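Local structure of exoglucanase A (Cellulomonas fimi, 7CBD) at residues P304-S309 with N426-I431; P238-L243 with S351-S356; V230-N235 with F268-Y273. The protein hydrolyses, through the family 6 catalytic domain that forms this chain, beta-1,4-glucosidic bonds of cellulose with inversion of the anomeric configuration, releasing cellobiose from non-reducing chain ends. All coordinates share one frame; numbering follows the deposited sequence.

Contact 1: residues P304-S309 with N426-I431; sequences PNRPTS and NAYPVI
The guanidinium of Arg306 lies flat on the ring of Tyr428, with the two planes only 6° apart. This is a stacked cation-pi pair. Arg306 CZ stands 3.7 Å from the centroid of the Tyr428 ring and sits over its centre. Arg306 NH2 reaches over the CE2 side of Tyr428, 3.5 Å from that atom. NE and CD of Arg306 cover the CD1 and CE1 side. A water ties the outer ends together: it accepts from Arg306 NH2 at 3.0 Å and lies 2.8 Å from Tyr428 OH. The arginine chain is extended from CG to NE, with CG anti to the backbone N (chi1 -179°), and this carries the flat group across to the ring. Arg306 NH1 donates to the carbonyl of Trp301, which helps fix the rotation of the guanidinium. A leucine in place of Arg306 would probably leave the Tyr428 face without its cationic cover and the Trp301 carbonyl without this donor. A looser touch joins Pro304 CD to Asn426 OD1 at 4.1 Å, while Asn426 ND2 is held by the carbonyl of Gly339. The contact is at the protein surface. It joins the long loop between strand 291-295 and helix 316-323 to the segment that leaves helix 417-425.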
ATOM      1  N   PRO A 304     -17.187 -10.765 -11.618  1.00 13.31           N
ATOM      2  CA  PRO A 304     -17.833 -10.874 -12.938  1.00 13.43           C
ATOM      3  C   PRO A 304     -17.542  -9.715 -13.876  1.00 12.62           C
ATOM      4  O   PRO A 304     -17.708  -9.874 -15.092  1.00 14.12           O
ATOM      5  CB  PRO A 304     -19.329 -10.968 -12.600  1.00 15.39           C
ATOM      6  CG  PRO A 304     -19.452 -10.374 -11.231  1.00 16.71           C
ATOM      7  CD  PRO A 304     -18.166 -10.705 -10.519  1.00 14.03           C
ATOM      8  N   ASN A 305     -17.112  -8.561 -13.366  1.00 11.72           N
ATOM      9  CA  ASN A 305     -16.834  -7.432 -14.248  1.00 11.95           C
ATOM     10  C   ASN A 305     -15.449  -7.489 -14.883  1.00 11.64           C
ATOM     11  O   ASN A 305     -15.136  -6.636 -15.720  1.00 13.28           O
ATOM     12  CB  ASN A 305     -17.019  -6.097 -13.515  1.00 13.92           C
ATOM     13  CG  ASN A 305     -18.469  -5.828 -13.153  1.00 17.45           C
ATOM     14  OD1 ASN A 305     -19.341  -6.656 -13.396  1.00 19.94           O
ATOM     15  ND2 ASN A 305     -18.730  -4.669 -12.567  1.00 19.45           N
ATOM     16  N   ARG A 306     -14.622  -8.454 -14.522  1.00 10.69           N
ATOM     17  CA  ARG A 306     -13.282  -8.531 -15.097  1.00 10.32           C
ATOM     18  C   ARG A 306     -13.370  -9.041 -16.528  1.00 11.33           C
ATOM     19  O   ARG A 306     -13.924 -10.128 -16.757  1.00 12.14           O
ATOM     20  CB  ARG A 306     -12.395  -9.459 -14.272  1.00 10.20           C
ATOM     21  CG  ARG A 306     -10.966  -9.569 -14.796  1.00  9.89           C
ATOM     22  CD  ARG A 306     -10.182 -10.631 -14.053  1.00 10.48           C
ATOM     23  NE  ARG A 306      -8.780 -10.699 -14.459  1.00 10.36           N
ATOM     24  CZ  ARG A 306      -7.798  -9.992 -13.904  1.00  9.55           C
ATOM     25  NH1 ARG A 306      -8.064  -9.120 -12.935  1.00  9.19           N
ATOM     26  NH2 ARG A 306      -6.550 -10.144 -14.334  1.00 10.13           N
ATOM     27  N   PRO A 307     -12.860  -8.308 -17.513  1.00 11.43           N
ATOM     28  CA  PRO A 307     -12.882  -8.829 -18.882  1.00 12.27           C
ATOM     29  C   PRO A 307     -11.981 -10.047 -18.983  1.00 13.66           C
ATOM     30  O   PRO A 307     -10.933 -10.119 -18.339  1.00 14.56           O
ATOM     31  CB  PRO A 307     -12.356  -7.660 -19.721  1.00 12.12           C
ATOM     32  CG  PRO A 307     -11.567  -6.832 -18.779  1.00 12.91           C
ATOM     33  CD  PRO A 307     -12.207  -6.989 -17.427  1.00 11.17           C
ATOM     34  N   THR A 308     -12.426 -11.028 -19.767  1.00 15.78           N
ATOM     35  CA  THR A 308     -11.730 -12.301 -19.886  1.00 18.83           C
ATOM     36  C   THR A 308     -11.094 -12.521 -21.249  1.00 19.63           C
ATOM     37  O   THR A 308     -10.288 -13.446 -21.394  1.00 20.79           O
ATOM     38  CB  THR A 308     -12.686 -13.463 -19.574  1.00 21.41           C
ATOM     39  OG1 THR A 308     -13.923 -13.261 -20.267  1.00 22.80           O
ATOM     40  CG2 THR A 308     -12.954 -13.542 -18.073  1.00 22.33           C
ATOM     41  N   SER A 309     -11.439 -11.713 -22.246  1.00 18.41           N
ATOM     42  CA  SER A 309     -10.820 -11.803 -23.558  1.00 19.43           C
ATOM     43  C   SER A 309     -10.902 -10.435 -24.213  1.00 18.91           C
ATOM     44  O   SER A 309     -11.671  -9.570 -23.787  1.00 19.59           O
ATOM     45  CB  SER A 309     -11.490 -12.870 -24.430  1.00 21.34           C
ATOM     46  OG  SER A 309     -12.846 -12.544 -24.662  1.00 22.99           O
ATOM     47  N   ASN A 426     -14.648 -10.023  -5.366  1.00  8.22           N
ATOM     48  CA  ASN A 426     -13.956  -9.602  -6.577  1.00  7.82           C
ATOM     49  C   ASN A 426     -12.476  -9.945  -6.559  1.00  8.00           C
ATOM     50  O   ASN A 426     -11.701  -9.366  -7.327  1.00  7.68           O
ATOM     51  CB  ASN A 426     -14.165  -8.107  -6.826  1.00  8.15           C
ATOM     52  CG  ASN A 426     -15.576  -7.785  -7.273  1.00  8.02           C
ATOM     53  OD1 ASN A 426     -16.413  -8.677  -7.416  1.00  9.43           O
ATOM     54  ND2 ASN A 426     -15.849  -6.504  -7.500  1.00  8.12           N
ATOM     55  N   ALA A 427     -12.065 -10.882  -5.716  1.00  7.72           N
ATOM     56  CA  ALA A 427     -10.655 -11.229  -5.643  1.00  7.94           C
ATOM     57  C   ALA A 427     -10.179 -11.841  -6.954  1.00  8.30           C
ATOM     58  O   ALA A 427     -10.909 -12.583  -7.620  1.00  8.41           O
ATOM     59  CB  ALA A 427     -10.424 -12.216  -4.508  1.00  7.98           C
ATOM     60  N   TYR A 428      -8.952 -11.506  -7.333  1.00  7.90           N
ATOM     61  CA  TYR A 428      -8.266 -12.180  -8.425  1.00  8.04           C
ATOM     62  C   TYR A 428      -6.796 -12.321  -8.049  1.00  8.51           C
ATOM     63  O   TYR A 428      -6.123 -11.302  -7.849  1.00  8.40           O
ATOM     64  CB  TYR A 428      -8.394 -11.428  -9.750  1.00  8.92           C
ATOM     65  CG  TYR A 428      -7.838 -12.243 -10.890  1.00  9.78           C
ATOM     66  CD1 TYR A 428      -8.641 -13.146 -11.573  1.00 10.99           C
ATOM     67  CD2 TYR A 428      -6.496 -12.149 -11.255  1.00 11.22           C
ATOM     68  CE1 TYR A 428      -8.130 -13.916 -12.603  1.00 13.02           C
ATOM     69  CE2 TYR A 428      -5.974 -12.920 -12.284  1.00 12.20           C
ATOM     70  CZ  TYR A 428      -6.799 -13.799 -12.954  1.00 13.96           C
ATOM     71  OH  TYR A 428      -6.307 -14.569 -13.984  1.00 17.49           O
ATOM     72  N   PRO A 429      -6.253 -13.550  -7.958  1.00  8.12           N
ATOM     73  CA  PRO A 429      -6.920 -14.842  -8.184  1.00  8.72           C
ATOM     74  C   PRO A 429      -8.098 -15.085  -7.243  1.00  8.61           C
ATOM     75  O   PRO A 429      -8.215 -14.445  -6.196  1.00  8.57           O
ATOM     76  CB  PRO A 429      -5.813 -15.860  -7.900  1.00 11.64           C
ATOM     77  CG  PRO A 429      -4.534 -15.110  -8.128  1.00 12.92           C
ATOM     78  CD  PRO A 429      -4.811 -13.710  -7.690  1.00 10.18           C
ATOM     79  N   VAL A 430      -8.998 -15.983  -7.648  0.61  9.07           N
ATOM     80  CA  VAL A 430     -10.102 -16.330  -6.773  0.61  9.61           C
ATOM     81  C   VAL A 430      -9.559 -16.878  -5.457  0.61  9.60           C
ATOM     82  O   VAL A 430      -8.433 -17.385  -5.369  0.61  9.21           O
ATOM     83  CB  VAL A 430     -11.074 -17.322  -7.431  0.61 10.77           C
ATOM     84  CG1 VAL A 430     -11.710 -16.698  -8.664  0.61 11.36           C
ATOM     85  CG2 VAL A 430     -10.356 -18.626  -7.782  0.61 11.46           C
ATOM     86  N   ILE A 431     -10.369 -16.756  -4.416  1.00 10.33           N
ATOM     87  CA  ILE A 431     -10.011 -17.248  -3.093  1.00 10.61           C
ATOM     88  C   ILE A 431     -10.714 -18.577  -2.859  1.00 11.88           C
ATOM     89  O   ILE A 431     -11.909 -18.713  -3.139  1.00 12.22           O
ATOM     90  CB  ILE A 431     -10.392 -16.219  -2.017  1.00 10.10           C
ATOM     91  CG1 ILE A 431      -9.591 -14.922  -2.208  1.00 11.06           C
ATOM     92  CG2 ILE A 431     -10.186 -16.793  -0.622  1.00 10.31           C
ATOM     93  CD1 ILE A 431     -10.173 -13.748  -1.435  1.00 12.33           C
TER
HETATM   94  O   HOH W   1      -5.709 -12.574 -15.829  1.00 17.71           O

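Contact 2: residues P238-L243 with S351-S356; sequences PLEEPL and SGYAAS
Glu240 comes to the ring of Tyr353 from the side. Its CB points toward the 351-356 segment. CG stands beside the backbone N and anti to the carbonyl carbon (chi1 -74°), and beyond CG the chain is extended. This brings the carboxylate to the ring edge. Glu240 CD lies 3.7 Å from Tyr353 CE1. Glu240 OE1 comes slightly nearer, 3.6 Å from Tyr353 CE1, and lies near the ring plane. The same OE1 is 3.9 Å from Tyr353 OH. Glu240 OE2 is the more distant oxygen, 4.0 Å from Tyr353 CE1. The carboxylate stands nearly upright to the ring, with the planes 87° apart. An acid oxygen at the ring edge meets the slightly positive rim of hydrogens, so the approach is probably mildly attractive.

Both segments are loops of the parallel-stranded alpha/beta barrel of family 6 glycosidases. The 238-243 segment follows strand 228-231. The 351-356 segment links strand 347-348 to its antiparallel neighbour 358-362. Its last three residues form a short 3-10 turn, in which Ser356 N donates to Tyr353 O at 2.9 Å. Gly352, just before the tyrosine, has a positive phi of 94°, where a side chain would press on the preceding carbonyl oxygen.

Leu239 joins from a second direction. Its CD2 methyl lies 4.3 Å from Tyr353 OH, a loose van der Waals touch of methyl on hydroxyl. The hydroxyl also has a weak hydrogen bond with Arg344 NH1. Ile271 of helix 270-283 touches the side chains of Leu239, Glu240 and Tyr353, while Phe361 of strand 358-362 packs against both Leu239 and Tyr353.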
ATOM      1  N   PRO A 238      -3.708  -2.388 -10.910  1.00  6.13           N
ATOM      2  CA  PRO A 238      -3.512  -3.838 -11.027  1.00  7.02           C
ATOM      3  C   PRO A 238      -2.051  -4.237 -11.089  1.00  7.75           C
ATOM      4  O   PRO A 238      -1.187  -3.481 -11.537  1.00  7.28           O
ATOM      5  CB  PRO A 238      -4.231  -4.209 -12.333  1.00  7.98           C
ATOM      6  CG  PRO A 238      -4.485  -2.939 -13.030  1.00  9.57           C
ATOM      7  CD  PRO A 238      -4.559  -1.860 -11.987  1.00  6.48           C
ATOM      8  N   LEU A 239      -1.798  -5.462 -10.638  1.00  7.58           N
ATOM      9  CA  LEU A 239      -0.477  -6.054 -10.781  1.00  7.99           C
ATOM     10  C   LEU A 239      -0.093  -6.146 -12.254  1.00  8.42           C
ATOM     11  O   LEU A 239       1.003  -5.736 -12.654  1.00  8.57           O
ATOM     12  CB  LEU A 239      -0.482  -7.434 -10.121  1.00  8.79           C
ATOM     13  CG  LEU A 239       0.865  -8.141 -10.028  1.00  8.70           C
ATOM     14  CD1 LEU A 239       1.841  -7.330  -9.167  1.00  8.82           C
ATOM     15  CD2 LEU A 239       0.689  -9.543  -9.481  1.00  9.97           C
ATOM     16  N   GLU A 240      -0.993  -6.689 -13.073  1.00  9.88           N
ATOM     17  CA  GLU A 240      -0.817  -6.770 -14.514  1.00 10.11           C
ATOM     18  C   GLU A 240      -2.143  -6.464 -15.191  1.00  9.01           C
ATOM     19  O   GLU A 240      -3.216  -6.772 -14.660  1.00  9.65           O
ATOM     20  CB  GLU A 240      -0.364  -8.167 -14.968  1.00 14.21           C
ATOM     21  CG  GLU A 240       1.085  -8.477 -14.651  1.00 17.96           C
ATOM     22  CD  GLU A 240       1.630  -9.628 -15.469  1.00 21.86           C
ATOM     23  OE1 GLU A 240       1.216 -10.774 -15.218  1.00 22.19           O
ATOM     24  OE2 GLU A 240       2.474  -9.382 -16.362  1.00 23.38           O
ATOM     25  N   GLU A 241      -2.057  -5.841 -16.369  1.00  8.27           N
ATOM     26  CA  GLU A 241      -3.205  -5.729 -17.257  1.00  8.31           C
ATOM     27  C   GLU A 241      -3.082  -6.836 -18.295  1.00  9.23           C
ATOM     28  O   GLU A 241      -2.329  -6.688 -19.267  1.00 11.33           O
ATOM     29  CB  GLU A 241      -3.239  -4.355 -17.930  1.00  8.10           C
ATOM     30  CG  GLU A 241      -3.796  -3.246 -17.040  1.00  7.75           C
ATOM     31  CD  GLU A 241      -5.296  -3.360 -16.798  1.00  8.02           C
ATOM     32  OE1 GLU A 241      -5.941  -4.282 -17.348  1.00  8.60           O
ATOM     33  OE2 GLU A 241      -5.837  -2.523 -16.049  1.00  7.94           O
ATOM     34  N   PRO A 242      -3.786  -7.960 -18.136  1.00  9.43           N
ATOM     35  CA  PRO A 242      -3.514  -9.128 -18.993  1.00 10.02           C
ATOM     36  C   PRO A 242      -3.889  -8.927 -20.449  1.00 10.73           C
ATOM     37  O   PRO A 242      -3.247  -9.505 -21.335  1.00 11.65           O
ATOM     38  CB  PRO A 242      -4.364 -10.233 -18.352  1.00 11.11           C
ATOM     39  CG  PRO A 242      -5.466  -9.487 -17.643  1.00 10.93           C
ATOM     40  CD  PRO A 242      -4.814  -8.239 -17.119  1.00 10.52           C
ATOM     41  N   LEU A 243      -4.929  -8.146 -20.721  1.00  9.89           N
ATOM     42  CA  LEU A 243      -5.368  -7.915 -22.087  1.00 10.99           C
ATOM     43  C   LEU A 243      -4.666  -6.719 -22.707  1.00 12.84           C
ATOM     44  O   LEU A 243      -4.402  -6.717 -23.913  1.00 17.27           O
ATOM     45  CB  LEU A 243      -6.892  -7.744 -22.127  1.00 11.32           C
ATOM     46  CG  LEU A 243      -7.699  -8.887 -21.493  1.00 12.70           C
ATOM     47  CD1 LEU A 243      -9.196  -8.601 -21.579  1.00 13.85           C
ATOM     48  CD2 LEU A 243      -7.371 -10.232 -22.139  1.00 13.83           C
ATOM     49  N   SER A 351       7.727 -15.577  -8.905  0.66 12.52           N
ATOM     50  CA  SER A 351       8.413 -15.878 -10.150  0.66 13.21           C
ATOM     51  C   SER A 351       7.705 -15.221 -11.331  0.66 13.72           C
ATOM     52  O   SER A 351       6.543 -14.811 -11.248  0.66 14.90           O
ATOM     53  CB  SER A 351       8.456 -17.388 -10.370  0.66 15.02           C
ATOM     54  OG  SER A 351       7.148 -17.881 -10.572  0.66 16.23           O
ATOM     55  N   GLY A 352       8.432 -15.125 -12.444  1.00 13.93           N
ATOM     56  CA  GLY A 352       7.872 -14.697 -13.709  1.00 14.11           C
ATOM     57  C   GLY A 352       7.997 -13.224 -14.034  1.00 14.12           C
ATOM     58  O   GLY A 352       7.508 -12.804 -15.093  1.00 15.26           O
ATOM     59  N   TYR A 353       8.641 -12.435 -13.176  1.00 12.58           N
ATOM     60  CA  TYR A 353       8.701 -10.984 -13.327  1.00 12.14           C
ATOM     61  C   TYR A 353      10.119 -10.479 -13.076  1.00 11.25           C
ATOM     62  O   TYR A 353      10.343  -9.552 -12.295  1.00 10.45           O
ATOM     63  CB  TYR A 353       7.753 -10.298 -12.347  1.00 12.32           C
ATOM     64  CG  TYR A 353       6.364 -10.886 -12.273  1.00 14.41           C
ATOM     65  CD1 TYR A 353       5.446 -10.691 -13.298  1.00 16.21           C
ATOM     66  CD2 TYR A 353       5.962 -11.616 -11.162  1.00 16.10           C
ATOM     67  CE1 TYR A 353       4.169 -11.212 -13.221  1.00 18.52           C
ATOM     68  CE2 TYR A 353       4.687 -12.139 -11.075  1.00 18.25           C
ATOM     69  CZ  TYR A 353       3.798 -11.940 -12.107  1.00 19.94           C
ATOM     70  OH  TYR A 353       2.529 -12.472 -12.015  1.00 23.27           O
ATOM     71  N   ALA A 354      11.099 -11.070 -13.765  1.00 11.33           N
ATOM     72  CA  ALA A 354      12.504 -10.821 -13.444  1.00 11.97           C
ATOM     73  C   ALA A 354      12.852  -9.334 -13.449  1.00 10.28           C
ATOM     74  O   ALA A 354      13.553  -8.851 -12.551  1.00 11.44           O
ATOM     75  CB  ALA A 354      13.403 -11.584 -14.415  1.00 14.13           C
ATOM     76  N   ALA A 355      12.366  -8.588 -14.442  1.00 10.06           N
ATOM     77  CA  ALA A 355      12.775  -7.190 -14.553  1.00 10.51           C
ATOM     78  C   ALA A 355      12.207  -6.314 -13.446  1.00  8.13           C
ATOM     79  O   ALA A 355      12.654  -5.168 -13.291  1.00  8.87           O
ATOM     80  CB  ALA A 355      12.407  -6.630 -15.927  1.00 11.51           C
ATOM     81  N   SER A 356      11.239  -6.810 -12.681  1.00  7.15           N
ATOM     82  CA  SER A 356      10.666  -6.038 -11.595  1.00  6.98           C
ATOM     83  C   SER A 356      11.445  -6.181 -10.295  1.00  7.52           C
ATOM     84  O   SER A 356      11.152  -5.457  -9.342  1.00  7.76           O
ATOM     85  CB  SER A 356       9.212  -6.464 -11.364  1.00  7.57           C
ATOM     86  OG  SER A 356       8.415  -6.211 -12.506  1.00  8.35           O
TER

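Contact 3: residues V230-N235 with F268-Y273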
ATOM      1  N   VAL A 230       8.564   0.137  -2.304  1.00  5.05           N
ATOM      2  CA  VAL A 230       7.265  -0.533  -2.320  1.00  4.96           C
ATOM      3  C   VAL A 230       6.247   0.323  -3.069  1.00  4.72           C
ATOM      4  O   VAL A 230       6.130   1.529  -2.816  1.00  5.60           O
ATOM      5  CB  VAL A 230       6.777  -0.907  -0.899  1.00  4.64           C
ATOM      6  CG1 VAL A 230       6.780   0.290   0.043  1.00  6.15           C
ATOM      7  CG2 VAL A 230       5.414  -1.580  -0.946  1.00  5.67           C
ATOM      8  N   SER A 231       5.533  -0.301  -4.007  1.00  4.39           N
ATOM      9  CA  SER A 231       4.521   0.387  -4.795  1.00  4.31           C
ATOM     10  C   SER A 231       3.120  -0.103  -4.449  1.00  3.87           C
ATOM     11  O   SER A 231       2.932  -1.177  -3.863  1.00  4.78           O
ATOM     12  CB  SER A 231       4.775   0.240  -6.303  1.00  5.24           C
ATOM     13  OG  SER A 231       4.209  -0.956  -6.816  1.00  6.14           O
ATOM     14  N   ASP A 232       2.137   0.721  -4.814  1.00  3.83           N
ATOM     15  CA  ASP A 232       0.716   0.405  -4.741  1.00  4.68           C
ATOM     16  C   ASP A 232       0.192   0.366  -3.314  1.00  5.11           C
ATOM     17  O   ASP A 232      -0.922  -0.148  -3.098  1.00  5.53           O
ATOM     18  CB  ASP A 232       0.382  -0.917  -5.458  1.00  5.76           C
ATOM     19  CG  ASP A 232      -0.848  -0.843  -6.352  1.00  5.56           C
ATOM     20  OD1 ASP A 232      -1.372   0.258  -6.626  1.00  6.49           O
ATOM     21  OD2 ASP A 232      -1.265  -1.934  -6.817  1.00  6.44           O
ATOM     22  N   VAL A 233       0.933   0.888  -2.321  1.00  5.34           N
ATOM     23  CA  VAL A 233       0.402   0.754  -0.967  1.00  6.35           C
ATOM     24  C   VAL A 233      -0.904   1.514  -0.811  1.00  5.21           C
ATOM     25  O   VAL A 233      -1.047   2.684  -1.205  1.00  5.88           O
ATOM     26  CB  VAL A 233       1.406   0.867   0.199  1.00 12.92           C
ATOM     27  CG1 VAL A 233       2.877   0.928  -0.216  1.00  9.12           C
ATOM     28  CG2 VAL A 233       0.970   1.835   1.248  1.00 11.70           C
ATOM     29  N   ALA A 234      -1.894   0.806  -0.299  1.00  5.58           N
ATOM     30  CA  ALA A 234      -3.245   1.300  -0.099  1.00  6.52           C
ATOM     31  C   ALA A 234      -3.928   1.715  -1.389  1.00  6.64           C
ATOM     32  O   ALA A 234      -4.969   2.365  -1.338  1.00  9.08           O
ATOM     33  CB  ALA A 234      -3.308   2.422   0.944  1.00  6.64           C
ATOM     34  N   ASN A 235      -3.385   1.341  -2.544  1.00  5.05           N
ATOM     35  CA  ASN A 235      -3.984   1.645  -3.834  1.00  5.08           C
ATOM     36  C   ASN A 235      -4.481   0.361  -4.479  1.00  5.79           C
ATOM     37  O   ASN A 235      -4.453  -0.719  -3.878  1.00  5.91           O
ATOM     38  CB  ASN A 235      -3.015   2.438  -4.726  1.00  7.01           C
ATOM     39  CG  ASN A 235      -3.741   3.390  -5.673  1.00  6.39           C
ATOM     40  OD1 ASN A 235      -4.245   2.979  -6.719  1.00  7.45           O
ATOM     41  ND2 ASN A 235      -3.817   4.659  -5.300  1.00  6.62           N
ATOM     42  N   PHE A 268       0.909   0.736 -17.388  1.00  6.57           N
ATOM     43  CA  PHE A 268      -0.481   0.369 -17.150  1.00  6.55           C
ATOM     44  C   PHE A 268      -0.658  -0.468 -15.889  1.00  6.36           C
ATOM     45  O   PHE A 268      -1.797  -0.724 -15.482  1.00  6.76           O
ATOM     46  CB  PHE A 268      -1.020  -0.483 -18.306  1.00  7.21           C
ATOM     47  CG  PHE A 268      -1.162   0.233 -19.630  1.00  7.78           C
ATOM     48  CD1 PHE A 268      -0.877   1.582 -19.792  1.00  7.72           C
ATOM     49  CD2 PHE A 268      -1.614  -0.484 -20.728  1.00  9.11           C
ATOM     50  CE1 PHE A 268      -1.038   2.193 -21.033  1.00  7.99           C
ATOM     51  CE2 PHE A 268      -1.782   0.119 -21.959  1.00  8.92           C
ATOM     52  CZ  PHE A 268      -1.490   1.457 -22.116  1.00  9.14           C
ATOM     53  N   ASP A 269       0.426  -0.937 -15.284  1.00  6.61           N
ATOM     54  CA  ASP A 269       0.309  -1.852 -14.156  1.00  5.86           C
ATOM     55  C   ASP A 269       1.584  -1.790 -13.333  1.00  5.69           C
ATOM     56  O   ASP A 269       2.559  -1.136 -13.711  1.00  6.18           O
ATOM     57  CB  ASP A 269      -0.027  -3.280 -14.615  1.00  6.93           C
ATOM     58  CG  ASP A 269       0.984  -3.844 -15.597  1.00  8.09           C
ATOM     59  OD1 ASP A 269       2.193  -3.686 -15.354  1.00  9.35           O
ATOM     60  OD2 ASP A 269       0.564  -4.473 -16.598  1.00 10.00           O
ATOM     61  N   GLU A 270       1.560  -2.481 -12.196  1.00  5.73           N
ATOM     62  CA  GLU A 270       2.630  -2.335 -11.221  1.00  5.32           C
ATOM     63  C   GLU A 270       3.837  -3.204 -11.531  1.00  5.46           C
ATOM     64  O   GLU A 270       4.946  -2.864 -11.110  1.00  6.18           O
ATOM     65  CB  GLU A 270       2.099  -2.580  -9.806  1.00  5.39           C
ATOM     66  CG  GLU A 270       1.080  -1.525  -9.363  1.00  6.20           C
ATOM     67  CD  GLU A 270       1.658  -0.115  -9.371  1.00  5.44           C
ATOM     68  OE1 GLU A 270       2.442   0.212  -8.458  1.00  6.58           O
ATOM     69  OE2 GLU A 270       1.341   0.667 -10.296  1.00  7.20           O
ATOM     70  N   ILE A 271       3.658  -4.308 -12.259  1.00  5.72           N
ATOM     71  CA  ILE A 271       4.820  -5.040 -12.757  1.00  6.51           C
ATOM     72  C   ILE A 271       5.660  -4.136 -13.650  1.00  6.73           C
ATOM     73  O   ILE A 271       6.881  -4.028 -13.489  1.00  6.90           O
ATOM     74  CB  ILE A 271       4.387  -6.328 -13.484  1.00  7.92           C
ATOM     75  CG1 ILE A 271       3.861  -7.364 -12.480  1.00  8.49           C
ATOM     76  CG2 ILE A 271       5.537  -6.904 -14.311  1.00  8.70           C
ATOM     77  CD1 ILE A 271       4.856  -7.761 -11.415  1.00  9.45           C
ATOM     78  N   ASP A 272       5.013  -3.455 -14.592  1.00  6.94           N
ATOM     79  CA  ASP A 272       5.764  -2.572 -15.475  1.00  7.52           C
ATOM     80  C   ASP A 272       6.331  -1.382 -14.715  1.00  6.88           C
ATOM     81  O   ASP A 272       7.454  -0.942 -14.986  1.00  7.55           O
ATOM     82  CB  ASP A 272       4.884  -2.135 -16.645  1.00  9.58           C
ATOM     83  CG  ASP A 272       4.487  -3.302 -17.543  1.00 12.04           C
ATOM     84  OD1 ASP A 272       5.124  -4.373 -17.454  1.00 14.79           O
ATOM     85  OD2 ASP A 272       3.536  -3.159 -18.336  1.00 13.84           O
ATOM     86  N   TYR A 273       5.577  -0.867 -13.741  1.00  6.76           N
ATOM     87  CA  TYR A 273       6.023   0.293 -12.983  1.00  6.97           C
ATOM     88  C   TYR A 273       7.246  -0.035 -12.128  1.00  5.63           C
ATOM     89  O   TYR A 273       8.207   0.738 -12.091  1.00  6.46           O
ATOM     90  CB  TYR A 273       4.866   0.826 -12.130  1.00  8.09           C
ATOM     91  CG  TYR A 273       5.264   2.001 -11.277  1.00  7.48           C
ATOM     92  CD1 TYR A 273       5.710   3.188 -11.854  1.00  6.89           C
ATOM     93  CD2 TYR A 273       5.205   1.925  -9.893  1.00  6.48           C
ATOM     94  CE1 TYR A 273       6.095   4.259 -11.062  1.00  7.35           C
ATOM     95  CE2 TYR A 273       5.591   2.981  -9.100  1.00  6.07           C
ATOM     96  CZ  TYR A 273       6.039   4.147  -9.692  1.00  6.88           C
ATOM     97  OH  TYR A 273       6.443   5.210  -8.925  1.00  7.87           O
TER
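Ser231 OG donates a hydrogen bond of 2.7 Å to Glu270 OE1. The hydroxyl meets the anti side of the carboxylate, 19° out of its plane. Glu270 CB points toward the 230-235 segment, and the chain bends at chi2 (-59°), which brings OE1 to the serine hydroxyl. Its other oxygen, OE2, is bonded to Ser196 OG, so a serine hydroxyl holds each end of this buried carboxylate. Asp232 lies across the Glu270 chain, with the two carboxylate planes 30° apart. Asp232 OD2 touches the CG methylene of Glu270 at 3.5 Å and has its own partner in Asn299 ND2. The like-charged oxygens Asp232 OD1 and Glu270 OE1 stay 4.2 Å apart.

The contact sets the C-terminal end of barrel strand 228-231 against the first turn of helix 270-283. Asp269 is the N-cap of that helix: its OD1 accepts from Asp272 N at 2.9 Å. Beyond the strand, Asp232 to Asn235 form a type II beta turn, closed by Asn235 N bonding to Asp232 O at 2.9 Å.

One turn into the helix, Tyr273 presents its ring edge to Ser231. Ser231 CB lies near the ring plane, 4.0 Å from Tyr273 CD2. The Tyr273 hydroxyl is bonded to the carbonyl of Ile193, just after the adjoining strand 187-192. The side chain of Asp232 is about 11 Å from that of Asp371, a predicted active-site residue.

In the fold
From the N terminus, strand 228-231 opens contact 3, and the chain returns to it at helix 270-283, closing a loop with no helix between. Contact 2 opens inside that loop at 238-243 and closes only at 351-356, so contacts 2 and 3 cross. Contact 1 opens at 304-309, within the span of contact 2, and closes at 426-431, so these two cross as well. Contacts 3 and 1 follow in series. Hydrogen bonds from Glu241 N to Asp269 and from Ser356 OG to Ile271 join contacts 2 and 3. Pro242 and Leu243 pack on Arg306 and Pro307, carrying the chain of contacts from the buried barrel strand to the surface loop after helix 417-425.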